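Local coordinates for metallo-beta-lactamase family protein (Staphylococcus aureus, PDB 3R2U) that is probably a hydrolase of the metallo-beta-lactamase superfamily and binds an iron(III) ion at a site consistent with its catalytic centre, at residues Gly48-Ile53 / Glu69-Thr74. Numbering follows the deposited sequence.
Sequences GEAMII and EGLTIT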
ATOM      1  N   GLY A  48       7.959  22.518 -20.349  1.00 28.69           N
ATOM      2  CA  GLY A  48       8.096  21.325 -19.516  1.00 27.53           C
ATOM      3  C   GLY A  48       9.026  21.525 -18.317  1.00 26.36           C
ATOM      4  O   GLY A  48       9.132  20.645 -17.452  1.00 25.69           O
ATOM      5  N   GLU A  49       9.689  22.677 -18.242  1.00 24.31           N
ATOM      6  CA  GLU A  49      10.591  22.949 -17.132  1.00 25.03           C
ATOM      7  C   GLU A  49       9.797  23.044 -15.843  1.00 22.99           C
ATOM      8  O   GLU A  49       8.655  23.465 -15.848  1.00 23.82           O
ATOM      9  CB  GLU A  49      11.435  24.202 -17.384  1.00 23.94           C
ATOM     10  CG  GLU A  49      12.366  23.996 -18.579  1.00 32.69           C
ATOM     11  CD  GLU A  49      13.313  25.171 -18.861  1.00 38.32           C
ATOM     12  OE1 GLU A  49      13.605  25.988 -17.960  1.00 42.23           O
ATOM     13  OE2 GLU A  49      13.790  25.255 -20.001  1.00 45.71           O
ATOM     14  N   ALA A  50      10.397  22.623 -14.745  1.00 21.00           N
ATOM     15  CA  ALA A  50       9.709  22.652 -13.455  1.00 20.59           C
ATOM     16  C   ALA A  50      10.695  22.912 -12.331  1.00 19.24           C
ATOM     17  O   ALA A  50      11.866  22.518 -12.413  1.00 19.77           O
ATOM     18  CB  ALA A  50       8.959  21.352 -13.221  1.00 18.56           C
ATOM     19  N   MET A  51      10.208  23.580 -11.289  1.00 18.68           N
ATOM     20  CA  MET A  51      11.009  23.937 -10.137  1.00 17.21           C
ATOM     21  C   MET A  51      10.389  23.502  -8.822  1.00 16.92           C
ATOM     22  O   MET A  51       9.176  23.634  -8.633  1.00 15.38           O
ATOM     23  CB  MET A  51      11.175  25.461 -10.067  1.00 17.41           C
ATOM     24  CG  MET A  51      11.896  25.929  -8.792  1.00 20.51           C
ATOM     25  SD  MET A  51      12.015  27.706  -8.579  1.00 28.90           S
ATOM     26  CE  MET A  51      13.477  28.097  -9.546  1.00 18.38           C
ATOM     27  N   ILE A  52      11.227  22.993  -7.909  1.00 16.96           N
ATOM     28  CA  ILE A  52      10.780  22.684  -6.546  1.00 16.56           C
ATOM     29  C   ILE A  52      11.230  23.828  -5.640  1.00 17.20           C
ATOM     30  O   ILE A  52      12.408  24.194  -5.644  1.00 16.49           O
ATOM     31  CB  ILE A  52      11.409  21.423  -5.957  1.00 16.09           C
ATOM     32  CG1 ILE A  52      11.207  20.200  -6.851  1.00 18.70           C
ATOM     33  CG2 ILE A  52      10.806  21.153  -4.582  1.00 14.43           C
ATOM     34  CD1 ILE A  52      12.089  19.012  -6.445  1.00 13.72           C
ATOM     35  N   ILE A  53      10.308  24.371  -4.850  1.00 18.35           N
ATOM     36  CA  ILE A  53      10.636  25.404  -3.863  1.00 17.96           C
ATOM     37  C   ILE A  53      10.609  24.778  -2.457  1.00 17.91           C
ATOM     38  O   ILE A  53       9.631  24.115  -2.077  1.00 17.29           O
ATOM     39  CB  ILE A  53       9.679  26.587  -3.955  1.00 19.59           C
ATOM     40  CG1 ILE A  53       9.883  27.276  -5.315  1.00 22.41           C
ATOM     41  CG2 ILE A  53       9.941  27.559  -2.807  1.00 17.31           C
ATOM     42  CD1 ILE A  53       8.906  28.325  -5.591  1.00 28.05           C
ATOM     43  N   GLU A  69       2.465  14.986 -14.866  1.00 24.50           N
ATOM     44  CA  GLU A  69       2.161  16.211 -15.597  1.00 25.31           C
ATOM     45  C   GLU A  69       3.007  16.442 -16.837  1.00 25.63           C
ATOM     46  O   GLU A  69       2.803  17.428 -17.496  1.00 26.65           O
ATOM     47  CB  GLU A  69       2.341  17.409 -14.666  1.00 25.28           C
ATOM     48  CG  GLU A  69       1.433  17.363 -13.448  1.00 28.42           C
ATOM     49  CD  GLU A  69      -0.033  17.426 -13.838  1.00 31.98           C
ATOM     50  OE1 GLU A  69      -0.338  18.120 -14.825  1.00 32.34           O
ATOM     51  OE2 GLU A  69      -0.865  16.775 -13.172  1.00 34.94           O
ATOM     52  N   GLY A  70       3.948  15.550 -17.146  1.00 25.28           N
ATOM     53  CA  GLY A  70       4.818  15.721 -18.306  1.00 26.29           C
ATOM     54  C   GLY A  70       5.909  16.775 -18.103  1.00 26.14           C
ATOM     55  O   GLY A  70       6.452  17.328 -19.061  1.00 26.97           O
ATOM     56  N   LEU A  71       6.242  17.049 -16.856  1.00 24.40           N
ATOM     57  CA  LEU A  71       7.242  18.054 -16.538  1.00 22.88           C
ATOM     58  C   LEU A  71       8.561  17.393 -16.180  1.00 23.34           C
ATOM     59  O   LEU A  71       8.600  16.227 -15.780  1.00 23.29           O
ATOM     60  CB  LEU A  71       6.770  18.878 -15.348  1.00 21.54           C
ATOM     61  CG  LEU A  71       5.453  19.631 -15.507  1.00 21.12           C
ATOM     62  CD1 LEU A  71       4.918  20.056 -14.141  1.00 24.37           C
ATOM     63  CD2 LEU A  71       5.609  20.800 -16.451  1.00 19.41           C
ATOM     64  N   THR A  72       9.634  18.159 -16.289  1.00 23.41           N
ATOM     65  CA  THR A  72      10.955  17.702 -15.929  1.00 23.41           C
ATOM     66  C   THR A  72      11.497  18.657 -14.873  1.00 22.70           C
ATOM     67  O   THR A  72      11.542  19.861 -15.087  1.00 22.35           O
ATOM     68  CB  THR A  72      11.898  17.695 -17.150  1.00 24.70           C
ATOM     69  OG1 THR A  72      11.349  16.840 -18.149  1.00 28.58           O
ATOM     70  CG2 THR A  72      13.295  17.189 -16.768  1.00 22.75           C
ATOM     71  N   ILE A  73      11.910  18.115 -13.731  1.00 22.35           N
ATOM     72  CA  ILE A  73      12.449  18.943 -12.660  1.00 20.51           C
ATOM     73  C   ILE A  73      13.850  19.363 -13.074  1.00 21.52           C
ATOM     74  O   ILE A  73      14.766  18.544 -13.099  1.00 21.85           O
ATOM     75  CB  ILE A  73      12.469  18.200 -11.322  1.00 20.80           C
ATOM     76  CG1 ILE A  73      11.033  17.823 -10.920  1.00 22.12           C
ATOM     77  CG2 ILE A  73      13.145  19.059 -10.240  1.00 17.59           C
ATOM     78  CD1 ILE A  73      10.950  16.927  -9.744  1.00 18.88           C
ATOM     79  N   THR A  74      13.969  20.633 -13.442  1.00 21.39           N
ATOM     80  CA  THR A  74      15.193  21.241 -13.930  1.00 22.16           C
ATOM     81  C   THR A  74      15.713  22.307 -12.972  1.00 20.86           C
ATOM     82  O   THR A  74      16.813  22.791 -13.127  1.00 19.32           O
ATOM     83  CB  THR A  74      14.918  21.930 -15.278  1.00 23.62           C
ATOM     84  OG1 THR A  74      13.733  22.740 -15.151  1.00 24.49           O
ATOM     85  CG2 THR A  74      14.703  20.889 -16.406  1.00 26.15           C
TER
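A beta-alpha-beta crossover of the metallo-beta-lactamase fold brings strand 49-53 beside the start of strand 72-77 as parallel neighbours in a mixed sheet, Glu49 bridging with Thr72 and Ala50 with Ile73. Helix 60-69 makes the connection; Gly70 follows it with positive phi in a Schellman motif that leads into the second strand. The first rung is the hydrogen bond from Thr72 N to Gly48 O at 2.8 Å; Leu71 CA adds a C-H...O contact to the same Gly48 oxygen. Two residues on along each strand, Thr74 N donates to Ala50 O at 3.0 Å. The short segments 49-53 and 72-74 run 63° apart, and Ala50 and Ile52 also bond through their backbones with His75, and Ile52 with Ala77, further along strand 72-77. Ahead of the second strand, Leu71 CB meets Ala50 CB at 3.9 Å. On the Ala50-Ile73 side of the sheet, Ile52 CD1 packs against Ile73 CG2, also at 3.9 Å; Tyr62 of the crossover helix touches both isoleucines. On the Glu49-Thr72 side, Glu49 extends its carboxylate to the backbone N of Gly131, its side chain crossing that of Thr74 at about a right angle. Thr74 OG1, set between its own backbone N and carbonyl carbon (chi1 48°), lies 3.5 Å from Glu49 CB and 3.3 Å from Ala50 O, a weak hydrogen bond at most, since its proton has another acceptor in reach.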